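Local coordinates for protein beta-galactosidase (Trichoderma reesei, PDB 3OG2) that probably hydrolyses terminal non-reducing beta-D-galactose residues from beta-D-galactosides, as a glycoside hydrolase of family 35, at residues A[361-364]-A[365-369]; A[474-478]-A[479-483]; A[693-697]-A[698-702]; A[719-723]-A[724-728]. All coordinates share one frame; numbering follows the deposited sequence.

Interaction 1 (A[361-364]-A[365-369])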
loop_
_atom_site.group_PDB
_atom_site.type_symbol
_atom_site.label_atom_id
_atom_site.label_comp_id
_atom_site.label_asym_id
_atom_site.label_seq_id
_atom_site.Cartn_x
_atom_site.Cartn_y
_atom_site.Cartn_z
ATOM N N GLU A 361 -15.696 7.143 -1.781
ATOM C CA GLU A 361 -15.816 8.198 -0.747
ATOM C C GLU A 361 -14.552 9.051 -0.699
ATOM O O GLU A 361 -14.631 10.268 -0.542
ATOM C CB GLU A 361 -16.061 7.534 0.589
ATOM C CG GLU A 361 -15.855 8.509 1.753
ATOM C CD GLU A 361 -16.733 9.741 1.784
ATOM O OE1 GLU A 361 -17.941 9.580 1.428
ATOM O OE2 GLU A 361 -16.302 10.881 2.185
ATOM N N LEU A 362 -13.372 8.420 -0.859
ATOM C CA LEU A 362 -12.125 9.204 -0.828
ATOM C C LEU A 362 -12.071 10.163 -1.998
ATOM O O LEU A 362 -11.582 11.298 -1.831
ATOM C CB LEU A 362 -10.961 8.228 -0.814
ATOM C CG LEU A 362 -9.578 8.807 -0.636
ATOM C CD1 LEU A 362 -9.478 9.727 0.581
ATOM C CD2 LEU A 362 -8.590 7.638 -0.481
ATOM N N LYS A 363 -12.589 9.746 -3.168
ATOM C CA LYS A 363 -12.635 10.661 -4.319
ATOM C C LYS A 363 -13.493 11.874 -4.018
ATOM O O LYS A 363 -13.180 12.975 -4.446
ATOM C CB LYS A 363 -13.251 9.883 -5.502
ATOM C CG LYS A 363 -13.421 10.739 -6.745
ATOM C CD LYS A 363 -13.847 9.921 -8.000
ATOM C CE LYS A 363 -15.179 9.195 -7.693
ATOM N NZ LYS A 363 -15.670 8.517 -8.935
ATOM N N LEU A 364 -14.617 11.729 -3.278
ATOM C CA LEU A 364 -15.418 12.922 -2.991
ATOM C C LEU A 364 -14.588 13.942 -2.214
ATOM O O LEU A 364 -14.687 15.160 -2.434
ATOM C CB LEU A 364 -16.634 12.549 -2.157
ATOM C CG LEU A 364 -17.545 11.468 -2.709
ATOM C CD1 LEU A 364 -18.756 11.293 -1.783
ATOM C CD2 LEU A 364 -18.006 11.808 -4.115
ATOM N N GLN A 365 -13.751 13.417 -1.312
ATOM C CA GLN A 365 -12.937 14.324 -0.480
ATOM C C GLN A 365 -11.796 14.950 -1.249
ATOM O O GLN A 365 -11.538 16.153 -1.103
ATOM C CB GLN A 365 -12.373 13.525 0.706
ATOM C CG GLN A 365 -13.485 12.969 1.632
ATOM C CD GLN A 365 -12.879 12.183 2.777
ATOM O OE1 GLN A 365 -11.702 12.332 3.148
ATOM N NE2 GLN A 365 -13.642 11.309 3.381
ATOM N N GLY A 366 -11.119 14.162 -2.103
ATOM C CA GLY A 366 -10.035 14.753 -2.887
ATOM C C GLY A 366 -10.528 15.804 -3.872
ATOM O O GLY A 366 -9.911 16.872 -4.062
ATOM N N GLN A 367 -11.674 15.508 -4.514
ATOM C CA GLN A 367 -12.195 16.467 -5.482
ATOM C C GLN A 367 -12.676 17.745 -4.812
ATOM O O GLN A 367 -12.502 18.826 -5.375
ATOM C CB GLN A 367 -13.308 15.801 -6.294
ATOM C CG GLN A 367 -12.758 14.653 -7.160
ATOM C CD GLN A 367 -11.783 15.133 -8.189
ATOM O OE1 GLN A 367 -11.612 16.234 -8.630
ATOM N NE2 GLN A 367 -10.996 14.125 -8.644
ATOM N N PHE A 368 -13.223 17.654 -3.602
ATOM C CA PHE A 368 -13.624 18.833 -2.853
ATOM C C PHE A 368 -12.414 19.712 -2.523
ATOM O O PHE A 368 -12.429 20.945 -2.761
ATOM C CB PHE A 368 -14.333 18.378 -1.562
ATOM C CG PHE A 368 -14.475 19.523 -0.563
ATOM C CD1 PHE A 368 -15.223 20.652 -0.857
ATOM C CD2 PHE A 368 -13.828 19.437 0.652
ATOM C CE1 PHE A 368 -15.314 21.740 0.024
ATOM C CE2 PHE A 368 -13.953 20.487 1.536
ATOM C CZ PHE A 368 -14.706 21.607 1.244
ATOM N N LEU A 369 -11.360 19.092 -1.963
ATOM C CA LEU A 369 -10.260 19.949 -1.472
ATOM C C LEU A 369 -9.577 20.665 -2.636
ATOM O O LEU A 369 -9.179 21.830 -2.469
ATOM C CB LEU A 369 -9.248 19.143 -0.670
ATOM C CG LEU A 369 -9.722 18.775 0.764
ATOM C CD1 LEU A 369 -8.731 17.875 1.427
ATOM C CD2 LEU A 369 -9.910 20.067 1.599
#
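Q365 NE2 donates to E361 OE2 at 2.9 Å, an almost straight bond (169°) one helical turn back along the chain. The carboxylate oxygen receives it on its anti lone pair, and OE2 lies close to the amide plane of Q365, although carboxylate and amide planes are turned 58° apart. E361 reaches the amide because its chain bends at chi2 (60°), which brings OE2 over the methylene of Q365 as well, 3.5 Å from Q365 CG. Q365 NE2 has a second, weak bond to E304 O of helix 301-313, whereas Q365 OE1 is buried without a polar partner in the model. This is an i to i+4 side-chain pair on helix 357-370, late in the TIM-barrel domain, and it faces helix 301-313, where E361 touches R305 and Q365 touches Y308 and M312. With an alanine in place of Q365, E361 OE2 would probably be left without its amide mate and a gap would open beside Y308 and M312. Along the helix backbone, G366 N to L362 O (2.9 Å) and Q367 N to K363 O (2.9 Å) are sound bonds, while Q365 N to E361 O is long and weak at 3.4 Å. On another flank Q367 CG, beside its backbone N, lies 4.0 Å from K363 CG, the two chains crossing at a slant. Their polar ends part: K363 NZ binds Y556 O and Y558 O, K363 makes a cation-pi contact with W559, and Q367 NE2 goes to A67 O.

Interaction 2 (A[474-478]-A[479-483])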
loop_
_atom_site.group_PDB
_atom_site.type_symbol
_atom_site.label_atom_id
_atom_site.label_comp_id
_atom_site.label_asym_id
_atom_site.label_seq_id
_atom_site.Cartn_x
_atom_site.Cartn_y
_atom_site.Cartn_z
ATOM N N TRP A 474 -16.479 22.083 -8.715
ATOM C CA TRP A 474 -17.120 23.160 -9.493
ATOM C C TRP A 474 -16.071 23.607 -10.500
ATOM O O TRP A 474 -14.875 23.411 -10.252
ATOM C CB TRP A 474 -17.597 24.328 -8.626
ATOM C CG TRP A 474 -16.478 25.048 -7.941
ATOM C CD1 TRP A 474 -16.003 24.774 -6.686
ATOM C CD2 TRP A 474 -15.695 26.130 -8.447
ATOM N NE1 TRP A 474 -14.964 25.618 -6.380
ATOM C CE2 TRP A 474 -14.752 26.457 -7.439
ATOM C CE3 TRP A 474 -15.708 26.825 -9.670
ATOM C CZ2 TRP A 474 -13.842 27.477 -7.639
ATOM C CZ3 TRP A 474 -14.786 27.855 -9.868
ATOM C CH2 TRP A 474 -13.861 28.158 -8.831
ATOM N N ASN A 475 -16.513 24.189 -11.621
ATOM C CA ASN A 475 -15.565 24.798 -12.528
ATOM C C ASN A 475 -16.294 25.844 -13.354
ATOM O O ASN A 475 -17.498 25.790 -13.572
ATOM C CB ASN A 475 -14.894 23.741 -13.458
ATOM C CG ASN A 475 -13.496 24.228 -13.809
ATOM O OD1 ASN A 475 -13.137 25.452 -13.708
ATOM N ND2 ASN A 475 -12.606 23.341 -14.133
ATOM N N GLU A 476 -15.520 26.823 -13.795
ATOM C CA GLU A 476 -15.942 27.874 -14.719
ATOM C C GLU A 476 -15.572 27.409 -16.125
ATOM O O GLU A 476 -14.395 27.361 -16.452
ATOM C CB GLU A 476 -15.249 29.181 -14.338
ATOM C CG GLU A 476 -15.716 30.273 -15.322
ATOM C CD GLU A 476 -15.337 31.676 -14.948
ATOM O OE1 GLU A 476 -15.023 31.924 -13.766
ATOM O OE2 GLU A 476 -15.398 32.508 -15.870
ATOM N N PHE A 477 -16.521 27.070 -16.978
ATOM C CA PHE A 477 -16.349 26.684 -18.358
ATOM C C PHE A 477 -16.628 27.906 -19.221
ATOM O O PHE A 477 -16.984 28.987 -18.753
ATOM C CB PHE A 477 -17.287 25.535 -18.711
ATOM C CG PHE A 477 -17.017 24.309 -17.867
ATOM C CD1 PHE A 477 -15.845 23.619 -18.029
ATOM C CD2 PHE A 477 -17.919 23.849 -16.908
ATOM C CE1 PHE A 477 -15.574 22.514 -17.243
ATOM C CE2 PHE A 477 -17.664 22.720 -16.160
ATOM C CZ PHE A 477 -16.492 22.005 -16.339
ATOM N N ALA A 478 -16.449 27.757 -20.522
ATOM C CA ALA A 478 -16.505 29.013 -21.295
ATOM C C ALA A 478 -17.900 29.625 -21.310
ATOM O O ALA A 478 -18.060 30.833 -21.488
ATOM C CB ALA A 478 -15.963 28.736 -22.677
ATOM N N GLU A 479 -18.971 28.870 -21.106
ATOM C CA GLU A 479 -20.326 29.382 -21.304
ATOM C C GLU A 479 -21.178 29.257 -20.049
ATOM O O GLU A 479 -22.277 29.797 -19.905
ATOM C CB GLU A 479 -20.894 28.618 -22.502
ATOM C CG GLU A 479 -21.070 27.138 -22.362
ATOM C CD GLU A 479 -19.861 26.238 -22.318
ATOM O OE1 GLU A 479 -18.915 26.417 -21.532
ATOM O OE2 GLU A 479 -19.806 25.250 -23.099
ATOM N N LYS A 480 -20.712 28.516 -19.070
ATOM C CA LYS A 480 -21.446 28.268 -17.851
ATOM C C LYS A 480 -20.431 27.991 -16.712
ATOM O O LYS A 480 -19.300 27.584 -16.973
ATOM C CB LYS A 480 -22.414 27.098 -17.914
ATOM C CG LYS A 480 -21.987 25.725 -18.391
ATOM C CD LYS A 480 -23.026 24.625 -18.198
ATOM C CE LYS A 480 -22.646 23.240 -18.750
ATOM N NZ LYS A 480 -23.759 22.229 -18.467
ATOM N N THR A 481 -20.885 28.190 -15.495
ATOM C CA THR A 481 -20.178 27.692 -14.306
ATOM C C THR A 481 -20.973 26.525 -13.762
ATOM O O THR A 481 -22.196 26.635 -13.680
ATOM C CB THR A 481 -20.024 28.811 -13.264
ATOM O OG1 THR A 481 -19.231 29.869 -13.820
ATOM C CG2 THR A 481 -19.297 28.366 -12.010
ATOM N N VAL A 482 -20.310 25.424 -13.438
ATOM C CA VAL A 482 -21.005 24.247 -12.945
ATOM C C VAL A 482 -20.605 23.997 -11.520
ATOM O O VAL A 482 -19.398 24.089 -11.194
ATOM C CB VAL A 482 -20.621 23.048 -13.828
ATOM C CG1 VAL A 482 -21.040 21.756 -13.151
ATOM C CG2 VAL A 482 -21.277 23.198 -15.180
ATOM N N LEU A 483 -21.558 23.682 -10.657
ATOM C CA LEU A 483 -21.331 23.326 -9.263
ATOM C C LEU A 483 -22.054 21.989 -9.014
ATOM O O LEU A 483 -23.213 21.869 -9.424
ATOM C CB LEU A 483 -21.928 24.413 -8.364
ATOM C CG LEU A 483 -21.967 24.114 -6.874
ATOM C CD1 LEU A 483 -20.561 23.965 -6.280
ATOM C CD2 LEU A 483 -22.722 25.240 -6.142
HETATM O O HOH W 1 -17.684 31.830 -12.664
#
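N475 and V482 form the hydrogen-bonded pair of an antiparallel beta hairpin, strands 470-476 and 481-487, whose first strand is the edge of a five-strand mixed sheet. Backbone bonds come first: V482 N to N475 O is short at 2.8 Å and straight (166°), and N475 N returns to V482 O at 2.9 Å. A third, F477 N to K480 O at 2.8 Å, closes the end, with A478 and E479 at the corners of the turn; K480 N is buried there without a partner in the model. CA-H...O contacts fill in between them, W474 CA lying 3.0 Å from V482 O. Apolar contacts sit on both faces. On the face of W474, E476, T481 and L483, W474 CB meets L483 CD1 at 3.8 Å. On the face of N475 and V482, the V482 methyl CG2 abuts the F477 ring at its edge, 3.8 Å from CE2, with I583 touching both residues. Three polar ends find partners elsewhere in the protein: K480 NZ makes a salt bridge to D640, N475 ND2 binds S581 OG, and W474 NE1 binds V371 O. E476, fully extended with CG opposite the backbone N (chi1 -180°), brings that CG to 3.8 Å from T481 OG1, and one water joins the two side chains: it is 2.8 Å from T481 OG1 and donates a weak bond to E476 OE1.

Interaction 3 (A[693-697]-A[698-702])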
loop_
_atom_site.group_PDB
_atom_site.type_symbol
_atom_site.label_atom_id
_atom_site.label_comp_id
_atom_site.label_asym_id
_atom_site.label_seq_id
_atom_site.Cartn_x
_atom_site.Cartn_y
_atom_site.Cartn_z
ATOM N N ALA A 693 22.247 -11.169 19.874
ATOM C CA ALA A 693 22.036 -12.555 20.252
ATOM C C ALA A 693 23.397 -13.235 20.386
ATOM O O ALA A 693 23.808 -13.970 19.494
ATOM C CB ALA A 693 21.158 -13.288 19.222
ATOM N N PRO A 694 24.099 -13.007 21.473
ATOM C CA PRO A 694 25.426 -13.621 21.678
ATOM C C PRO A 694 25.333 -15.126 21.520
ATOM O O PRO A 694 24.359 -15.798 21.874
ATOM C CB PRO A 694 25.755 -13.248 23.125
ATOM C CG PRO A 694 24.920 -12.063 23.449
ATOM C CD PRO A 694 23.695 -12.113 22.598
ATOM N N LEU A 695 26.400 -15.727 20.975
ATOM C CA LEU A 695 26.317 -17.153 20.672
ATOM C C LEU A 695 26.181 -17.997 21.933
ATOM O O LEU A 695 26.909 -17.778 22.905
ATOM C CB LEU A 695 27.595 -17.608 19.948
ATOM C CG LEU A 695 27.719 -17.106 18.509
ATOM C CD1 LEU A 695 28.997 -17.691 17.890
ATOM C CD2 LEU A 695 26.475 -17.461 17.701
ATOM N N LYS A 696 25.316 -18.974 21.874
ATOM C CA LYS A 696 25.197 -20.031 22.868
ATOM C C LYS A 696 25.867 -21.328 22.409
ATOM O O LYS A 696 26.058 -22.266 23.154
ATOM C CB LYS A 696 23.722 -20.267 23.155
ATOM C CG LYS A 696 23.057 -18.998 23.703
ATOM C CD LYS A 696 21.593 -19.275 24.054
ATOM C CE LYS A 696 20.987 -18.140 24.894
ATOM N NZ LYS A 696 19.573 -18.367 25.248
ATOM N N THR A 697 26.224 -21.394 21.124
ATOM C CA THR A 697 26.724 -22.576 20.481
ATOM C C THR A 697 28.209 -22.393 20.184
ATOM O O THR A 697 28.675 -21.252 20.111
ATOM C CB THR A 697 25.944 -22.849 19.186
ATOM O OG1 THR A 697 25.938 -21.635 18.412
ATOM C CG2 THR A 697 24.503 -23.243 19.467
ATOM N N PRO A 698 28.944 -23.474 20.003
ATOM C CA PRO A 698 30.390 -23.333 19.717
ATOM C C PRO A 698 30.698 -22.717 18.359
ATOM O O PRO A 698 31.796 -22.199 18.179
ATOM C CB PRO A 698 30.910 -24.758 19.794
ATOM C CG PRO A 698 29.780 -25.690 19.921
ATOM C CD PRO A 698 28.530 -24.882 20.113
ATOM N N VAL A 699 29.786 -22.785 17.403
ATOM C CA VAL A 699 29.911 -22.093 16.115
ATOM C C VAL A 699 28.617 -21.366 15.860
ATOM O O VAL A 699 27.568 -21.747 16.395
ATOM C CB VAL A 699 30.147 -23.027 14.930
ATOM C CG1 VAL A 699 31.546 -23.644 15.075
ATOM C CG2 VAL A 699 29.060 -24.126 14.830
ATOM N N SER A 700 28.650 -20.293 15.086
ATOM C CA SER A 700 27.415 -19.619 14.698
ATOM C C SER A 700 26.582 -20.503 13.781
ATOM O O SER A 700 27.097 -21.050 12.789
ATOM C CB SER A 700 27.764 -18.324 13.939
ATOM O OG SER A 700 26.515 -17.750 13.543
ATOM N N LEU A 701 25.297 -20.580 14.083
ATOM C CA LEU A 701 24.305 -21.205 13.197
ATOM C C LEU A 701 23.234 -20.203 12.835
ATOM O O LEU A 701 22.063 -20.551 12.674
ATOM C CB LEU A 701 23.746 -22.462 13.882
ATOM C CG LEU A 701 24.834 -23.515 14.174
ATOM C CD1 LEU A 701 24.238 -24.618 15.040
ATOM C CD2 LEU A 701 25.428 -24.116 12.925
ATOM N N TYR A 702 23.669 -18.952 12.686
ATOM C CA TYR A 702 22.791 -17.848 12.278
ATOM C C TYR A 702 22.937 -17.654 10.779
ATOM O O TYR A 702 24.066 -17.378 10.308
ATOM C CB TYR A 702 23.207 -16.554 12.974
ATOM C CG TYR A 702 23.133 -16.561 14.479
ATOM C CD1 TYR A 702 22.466 -17.537 15.230
ATOM C CD2 TYR A 702 23.763 -15.508 15.135
ATOM C CE1 TYR A 702 22.437 -17.450 16.622
ATOM C CE2 TYR A 702 23.712 -15.423 16.544
ATOM C CZ TYR A 702 23.057 -16.384 17.264
ATOM O OH TYR A 702 23.020 -16.338 18.649
HETATM O O HOH W 2 23.846 -19.238 19.478
HETATM O O HOH W 3 24.079 -20.335 16.734
#
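A693 and Y702 close a local turn by a side chain-to-backbone bond, in the long loop between strands 663-666 and 713-720. Y702 OH donates to A693 O at 2.6 Å; the oxygen lies at the ring edge, in its plane, but the hydroxyl stands 44° above the carbonyl plane. The ring also carries a CH-pi contact: L695 CD2 sits over one face, 4.0 Å from the centroid, with the two side chains laid head to tail. The L695 CD2 methyl reaches on to S700 CA at 3.8 Å. The loop belongs to the first of two sequence ranges of the second all-beta domain, where L701 and T697 lean on Y807 of strand 803-811, and the K696 side chain lies about 4 Å from a bound N-acetylglucosamine at the nearest atoms. Inside the bend T697 OG1 donates to V699 O at 2.6 Å; its place between the backbone N and the carbonyl carbon (chi1 51°) turns it to the inner side. The same OG1 accepts from one water that also takes the L701 N-H, and weakly from another that accepts from K696 N and donates to Y702 OH at 3.1 Å. These waters tie both limbs of the bend together. A phenylalanine in place of Y702 would probably leave A693 O without its hydroxyl donor and that second water short of an acceptor. At the far limb S700 OG accepts from Y702 N at 3.2 Å, an ST turn, and is hydrogen-bonded to D705 OD2.

Interaction 4 (A[719-723]-A[724-728])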
loop_
_atom_site.group_PDB
_atom_site.type_symbol
_atom_site.label_atom_id
_atom_site.label_comp_id
_atom_site.label_asym_id
_atom_site.label_seq_id
_atom_site.Cartn_x
_atom_site.Cartn_y
_atom_site.Cartn_z
ATOM N N PHE A 719 27.530 -36.119 13.653
ATOM C CA PHE A 719 28.045 -36.550 14.937
ATOM C C PHE A 719 28.364 -38.044 14.878
ATOM O O PHE A 719 27.826 -38.761 13.998
ATOM C CB PHE A 719 27.045 -36.282 16.082
ATOM C CG PHE A 719 25.759 -37.102 16.057
ATOM C CD1 PHE A 719 24.622 -36.594 15.398
ATOM C CD2 PHE A 719 25.680 -38.341 16.701
ATOM C CE1 PHE A 719 23.450 -37.370 15.423
ATOM C CE2 PHE A 719 24.538 -39.103 16.696
ATOM C CZ PHE A 719 23.396 -38.598 16.066
ATOM N N THR A 720 29.174 -38.504 15.827
ATOM C CA THR A 720 29.419 -39.953 15.972
ATOM C C THR A 720 28.670 -40.458 17.160
ATOM O O THR A 720 28.777 -39.900 18.242
ATOM C CB THR A 720 30.947 -40.126 16.169
ATOM O OG1 THR A 720 31.602 -39.621 14.992
ATOM C CG2 THR A 720 31.203 -41.622 16.365
ATOM N N ALA A 721 27.847 -41.490 16.974
ATOM C CA ALA A 721 27.061 -41.964 18.099
ATOM C C ALA A 721 27.955 -42.493 19.196
ATOM O O ALA A 721 28.848 -43.323 18.931
ATOM C CB ALA A 721 26.050 -43.025 17.648
ATOM N N ARG A 722 27.672 -42.079 20.433
ATOM C CA ARG A 722 28.371 -42.595 21.608
ATOM C C ARG A 722 27.588 -43.668 22.317
ATOM O O ARG A 722 28.181 -44.607 22.861
ATOM C CB ARG A 722 28.686 -41.451 22.582
ATOM C CG ARG A 722 29.751 -40.578 21.876
ATOM C CD ARG A 722 30.968 -40.476 22.793
ATOM N NE ARG A 722 31.394 -39.063 22.789
ATOM C CZ ARG A 722 31.258 -38.353 23.903
ATOM N NH1 ARG A 722 30.749 -38.982 24.955
ATOM N NH2 ARG A 722 31.618 -37.088 23.955
ATOM N N THR A 723 26.275 -43.545 22.348
ATOM C CA THR A 723 25.379 -44.568 22.890
ATOM C C THR A 723 24.226 -44.832 21.909
ATOM O O THR A 723 24.014 -44.065 20.989
ATOM C CB THR A 723 24.828 -44.159 24.260
ATOM O OG1 THR A 723 24.186 -42.872 24.177
ATOM C CG2 THR A 723 25.975 -44.001 25.263
ATOM N N ALA A 724 23.556 -45.953 22.118
ATOM C CA ALA A 724 22.501 -46.310 21.180
ATOM C C ALA A 724 21.326 -45.344 21.241
ATOM O O ALA A 724 20.620 -45.179 20.261
ATOM C CB ALA A 724 22.064 -47.729 21.481
ATOM N N ARG A 725 21.110 -44.727 22.399
ATOM C CA ARG A 725 20.080 -43.712 22.489
ATOM C C ARG A 725 20.723 -42.402 22.909
ATOM O O ARG A 725 21.529 -42.408 23.858
ATOM C CB ARG A 725 19.030 -44.128 23.542
ATOM C CG ARG A 725 17.900 -43.114 23.636
ATOM C CD ARG A 725 16.761 -43.636 24.506
ATOM N NE ARG A 725 15.954 -44.648 23.782
ATOM C CZ ARG A 725 14.883 -45.226 24.303
ATOM N NH1 ARG A 725 14.493 -44.922 25.541
ATOM N NH2 ARG A 725 14.217 -46.124 23.545
ATOM N N GLN A 726 20.377 -41.302 22.210
ATOM C CA GLN A 726 20.897 -39.978 22.527
ATOM C C GLN A 726 19.707 -39.033 22.599
ATOM O O GLN A 726 18.674 -39.342 22.014
ATOM C CB GLN A 726 21.938 -39.570 21.485
ATOM C CG GLN A 726 23.128 -40.555 21.623
ATOM C CD GLN A 726 24.375 -40.150 20.920
ATOM O OE1 GLN A 726 25.446 -40.692 21.153
ATOM N NE2 GLN A 726 24.278 -39.138 20.048
ATOM N N GLN A 727 19.926 -37.925 23.304
ATOM C CA GLN A 727 18.872 -36.960 23.476
ATOM C C GLN A 727 19.341 -35.674 22.794
ATOM O O GLN A 727 20.433 -35.193 23.067
ATOM C CB GLN A 727 18.609 -36.719 24.959
ATOM C CG GLN A 727 18.134 -37.985 25.702
ATOM C CD GLN A 727 16.887 -38.657 25.203
ATOM O OE1 GLN A 727 16.748 -39.896 25.419
ATOM N NE2 GLN A 727 15.975 -37.917 24.561
ATOM N N LEU A 728 18.484 -35.149 21.936
ATOM C CA LEU A 728 18.787 -33.916 21.230
ATOM C C LEU A 728 17.843 -32.796 21.657
ATOM O O LEU A 728 16.616 -32.954 21.662
ATOM C CB LEU A 728 18.570 -34.169 19.720
ATOM C CG LEU A 728 18.719 -32.929 18.841
ATOM C CD1 LEU A 728 20.168 -32.452 18.880
ATOM C CD2 LEU A 728 18.251 -33.323 17.431
#
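Q726 reaches back to R722 and T723 across the bend of a beta arch, which passes from strand 713-720 in one sheet of the all-beta domain to strand 726-733 in the other. From CB, Q726 turns its CG beside its own backbone N (chi1 -65°) and then runs extended. CG lies 3.6 Å from T723 OG1. CD carries the amide past the carbonyl of T723 to its tip, where OE1 is gripped twice by backbone: R722 N at 2.7 Å (158°) and T723 N at 3.2 Å, the latter nearly straight. Both donors tilt somewhat from the carbonyl plane. The pair of bonds fixes the rotation of the amide and satisfies two N-H groups at the turn. The other branch, NE2, comes to within 3.4 Å of F719 CE2; ring and amide planes are 31° apart, and the F719 and Q726 side chains lie side by side, running opposite ways. F719 and Q726 both touch L809 of strand 803-811, and F719 also meets L767 and L778, so the amide lies beside apolar side chains drawn from both sheets. Nearer the corner, R725 NH2 forms a salt bridge with D768 OD2, whereas T723 OG1 accepts from S812 N and donates to R725 O at 2.7 Å from well above the carbonyl plane.

Along the chain the four contacts stand in series; none nests or crosses, and each joins residues that run on without a gap. Interaction 1 spans a helical turn at the end of the TIM-barrel range. Interaction 2 closes a hairpin of domain 2 about 19 Å away between centres, and strand 470-476 of that hairpin packs side chains on helix 357-370, tying barrel to beta domain. Interactions 3 and 4 lie on the far side of the molecule, both in the 675-788 range, with nearest atoms about 10 Å apart: one bends the long loop before strand 713-720, the other turns the chain from that strand into 726-733. Strand 803-811 receives side chains from both.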